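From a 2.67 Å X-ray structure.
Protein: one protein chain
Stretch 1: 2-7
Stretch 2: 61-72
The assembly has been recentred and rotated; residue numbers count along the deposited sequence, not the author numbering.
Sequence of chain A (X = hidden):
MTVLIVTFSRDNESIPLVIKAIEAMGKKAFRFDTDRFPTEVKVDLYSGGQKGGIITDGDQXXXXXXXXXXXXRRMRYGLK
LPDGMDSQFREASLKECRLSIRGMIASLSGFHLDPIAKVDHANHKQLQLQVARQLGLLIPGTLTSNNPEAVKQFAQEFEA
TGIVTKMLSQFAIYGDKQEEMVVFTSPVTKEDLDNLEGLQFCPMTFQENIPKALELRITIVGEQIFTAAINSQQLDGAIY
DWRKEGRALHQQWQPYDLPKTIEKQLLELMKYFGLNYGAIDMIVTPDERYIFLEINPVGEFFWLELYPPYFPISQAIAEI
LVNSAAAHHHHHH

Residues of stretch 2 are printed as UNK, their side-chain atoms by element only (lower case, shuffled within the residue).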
# COMPACT_ATOMS: atom_id res chain seq x y z
N THR A 2 -8.31 24.35 -8.02
CA THR A 2 -7.26 24.48 -7.02
C THR A 2 -6.43 23.21 -6.97
O THR A 2 -6.96 22.10 -7.05
CB THR A 2 -7.83 24.78 -5.62
OG1 THR A 2 -8.54 26.02 -5.65
CG2 THR A 2 -6.73 24.86 -4.58
N VAL A 3 -5.11 23.36 -6.85
CA VAL A 3 -4.20 22.23 -6.78
C VAL A 3 -4.01 21.85 -5.32
O VAL A 3 -3.54 22.66 -4.51
CB VAL A 3 -2.86 22.55 -7.45
CG1 VAL A 3 -1.85 21.46 -7.16
CG2 VAL A 3 -3.05 22.72 -8.95
N LEU A 4 -4.37 20.62 -4.97
CA LEU A 4 -4.15 20.11 -3.63
C LEU A 4 -2.77 19.47 -3.57
O LEU A 4 -2.46 18.57 -4.36
CB LEU A 4 -5.23 19.11 -3.24
CG LEU A 4 -4.95 18.27 -1.98
CD1 LEU A 4 -4.85 19.14 -0.74
CD2 LEU A 4 -6.02 17.22 -1.83
N ILE A 5 -1.93 19.93 -2.65
CA ILE A 5 -0.56 19.46 -2.53
C ILE A 5 -0.45 18.66 -1.25
O ILE A 5 -0.54 19.21 -0.14
CB ILE A 5 0.44 20.62 -2.56
CG1 ILE A 5 0.46 21.24 -3.96
CG2 ILE A 5 1.83 20.13 -2.19
CD1 ILE A 5 1.28 22.49 -4.07
N VAL A 6 -0.24 17.35 -1.39
CA VAL A 6 -0.21 16.43 -0.27
C VAL A 6 1.24 16.29 0.18
O VAL A 6 2.04 15.60 -0.44
CB VAL A 6 -0.81 15.07 -0.64
CG1 VAL A 6 -0.87 14.17 0.57
CG2 VAL A 6 -2.19 15.27 -1.25
N THR A 7 1.58 16.96 1.29
CA THR A 7 2.95 16.96 1.79
C THR A 7 2.96 16.86 3.31
O THR A 7 2.04 16.30 3.91
CB THR A 7 3.69 18.22 1.33
OG1 THR A 7 4.97 18.28 1.96
CG2 THR A 7 2.90 19.47 1.71
N UNK A 61 -8.64 27.53 4.14
CA UNK A 61 -9.80 26.68 4.00
C UNK A 61 -9.91 26.22 2.56
O UNK A 61 -9.86 27.04 1.64
c UNK A 61 -11.07 27.43 4.43
n UNK A 61 -13.93 28.17 7.25
c UNK A 61 -12.37 26.70 4.15
c UNK A 61 -13.51 27.31 4.95
c UNK A 61 -13.33 27.07 6.44
N UNK A 62 -10.07 24.91 2.36
CA UNK A 62 -10.07 24.32 1.02
C UNK A 62 -11.30 23.44 0.87
O UNK A 62 -11.42 22.42 1.55
c UNK A 62 -8.45 22.91 -0.58
c UNK A 62 -8.78 23.52 0.79
c UNK A 62 -9.23 23.58 -1.71
c UNK A 62 -8.71 21.42 -0.55
N UNK A 63 -12.21 23.85 -0.01
CA UNK A 63 -13.36 23.03 -0.34
C UNK A 63 -12.96 22.01 -1.40
O UNK A 63 -12.38 22.37 -2.43
c UNK A 63 -14.52 23.89 -0.83
c UNK A 63 -16.56 24.76 0.40
c UNK A 63 -15.06 24.87 0.21
o UNK A 63 -17.27 24.46 -0.58
o UNK A 63 -17.03 24.96 1.54
N UNK A 64 -13.26 20.74 -1.14
CA UNK A 64 -12.76 19.67 -2.00
C UNK A 64 -13.44 19.66 -3.37
O UNK A 64 -12.92 19.01 -4.28
c UNK A 64 -10.66 18.31 -0.29
c UNK A 64 -12.45 16.85 0.65
c UNK A 64 -12.14 18.18 -0.02
c UNK A 64 -12.94 18.32 -1.32
N UNK A 65 -14.57 20.34 -3.53
CA UNK A 65 -15.19 20.42 -4.85
C UNK A 65 -14.40 21.30 -5.81
O UNK A 65 -14.54 21.16 -7.03
c UNK A 65 -18.18 22.85 -4.29
c UNK A 65 -16.74 22.35 -4.21
n UNK A 65 -19.68 24.80 -3.91
c UNK A 65 -16.62 20.93 -4.74
c UNK A 65 -18.29 24.28 -3.78
N UNK A 66 -13.58 22.21 -5.28
CA UNK A 66 -12.79 23.14 -6.08
C UNK A 66 -11.40 22.61 -6.40
O UNK A 66 -10.58 23.35 -6.96
c UNK A 66 -13.90 26.20 -3.94
o UNK A 66 -12.83 26.30 -3.32
o UNK A 66 -14.87 26.96 -3.75
c UNK A 66 -12.69 24.48 -5.35
c UNK A 66 -14.03 25.10 -4.98
N UNK A 67 -11.12 21.36 -6.05
CA UNK A 67 -9.82 20.75 -6.34
C UNK A 67 -9.80 20.31 -7.79
O UNK A 67 -10.61 19.47 -8.22
c UNK A 67 -9.54 19.58 -5.39
c UNK A 67 -8.44 18.68 -5.94
c UNK A 67 -9.16 20.09 -4.01
N UNK A 68 -8.88 20.88 -8.57
CA UNK A 68 -8.71 20.53 -9.97
C UNK A 68 -7.52 19.61 -10.22
O UNK A 68 -7.47 18.95 -11.27
c UNK A 68 -8.55 21.80 -10.82
o UNK A 68 -7.44 22.56 -10.40
N UNK A 69 -6.56 19.55 -9.30
CA UNK A 69 -5.39 18.70 -9.44
C UNK A 69 -4.87 18.34 -8.06
O UNK A 69 -5.05 19.09 -7.10
c UNK A 69 -4.29 19.37 -10.27
N UNK A 70 -4.21 17.18 -7.98
CA UNK A 70 -3.63 16.69 -6.73
C UNK A 70 -2.17 16.32 -6.99
O UNK A 70 -1.87 15.54 -7.90
c UNK A 70 -4.39 15.47 -6.18
c UNK A 70 -5.85 15.81 -5.93
c UNK A 70 -3.73 14.97 -4.90
N UNK A 71 -1.27 16.86 -6.17
CA UNK A 71 0.13 16.47 -6.18
C UNK A 71 0.36 15.50 -5.03
O UNK A 71 0.45 15.92 -3.87
c UNK A 71 2.97 16.26 -7.00
c UNK A 71 6.06 17.91 -6.19
c UNK A 71 3.63 18.12 -5.94
c UNK A 71 6.20 19.08 -5.50
c UNK A 71 1.05 17.69 -6.07
c UNK A 71 5.09 19.79 -5.04
n UNK A 71 4.34 16.30 -7.04
c UNK A 71 3.81 19.33 -5.25
c UNK A 71 2.49 17.36 -6.34
c UNK A 71 4.77 17.43 -6.40
N UNK A 72 0.45 14.22 -5.35
CA UNK A 72 0.65 13.16 -4.36
C UNK A 72 2.14 13.13 -4.01
O UNK A 72 2.91 12.28 -4.47
c UNK A 72 -0.81 9.88 -1.79
c UNK A 72 0.03 10.72 -3.89
o UNK A 72 -0.34 7.64 -1.12
c UNK A 72 -0.68 10.90 -2.72
c UNK A 72 0.49 8.45 -3.21
c UNK A 72 -0.22 8.66 -2.04
c UNK A 72 0.16 11.83 -4.91
c UNK A 72 0.61 9.48 -4.12

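Position 61 carries four carbons in a row ending in a nitrogen, exposed and beyond reach of stretch 1: Lys 61. Position 62 has four carbons forked at the second and points toward stretch 1, a leucine; Leu 62 CD2 lies 4.0 Å from Thr 2 CG2. Position 63 shows three carbons, the last bearing two oxygens, out of reach: Glu 63. The chain then turns. Position 64 again has four carbons forked at the second; it starts away from stretch 1 and its end comes nearer without touching. It is Leu 64. At position 65 four carbons run to a terminal nitrogen, exposed and distant: Lys 65.

Position 66 has three carbons, the third carrying two oxygens, and its CB is 4.4 Å from Thr 2 OG1: Glu 66. Its backbone does more than its side chain. Its N bonds to Glu 63 O (3.1 Å), closing the turn, while Thr 2 N donates to Glu 66 O at 2.7 Å. Position 67 is one carbon carrying two more, packed against Leu 4 CB. This is Val 67, whose CG2 is 4.1 Å from Leu 4 CB.

Position 68 holds one carbon and one oxygen, and that oxygen accepts a hydrogen bond from Thr 2 N. The residue is Ser 68, whose OG accepts from Thr 2 N at 3.1 Å; its own N donates to Thr 2 O at 2.7 Å. Position 69 has a single carbon, the CB, 3.8 Å from Val 3 CG2: Ala 69. Position 70, one carbon carrying two, lies against Leu 4 and Val 6; it is Val 70, with CG1 4.0 Å from Val 6 CG2. Position 71 bears one carbon, then fused five- and six-membered rings holding eight carbons and one nitrogen, meeting Ile 5 obliquely. In Trp 71, CE3 sits 3.7 Å from Ile 5 CG2. Position 72 has one carbon, then a ring of six carbons bearing one oxygen, on the same face as Val 70: Tyr 72.

The contact works as a parallel strand pair. Leu 4 N donates to Ala 69 O (2.7 Å), Trp 71 N to Leu 4 O (2.8 Å), and Val 6 N to Trp 71 O (2.9 Å), so alternate residues of stretch 1 supply the bonds. Side chains alternate too: Val 3, Ile 5, Ala 69 and Trp 71 share one face, Leu 4, Val 6, Val 70 and Tyr 72 the other. The rule to read here is that backbone bonds fix the register, apolar neighbours fill both faces, and the turn adds polar bonds at Thr 2.

Stretch 2, residues 61-72: KLELKEVSAVWY
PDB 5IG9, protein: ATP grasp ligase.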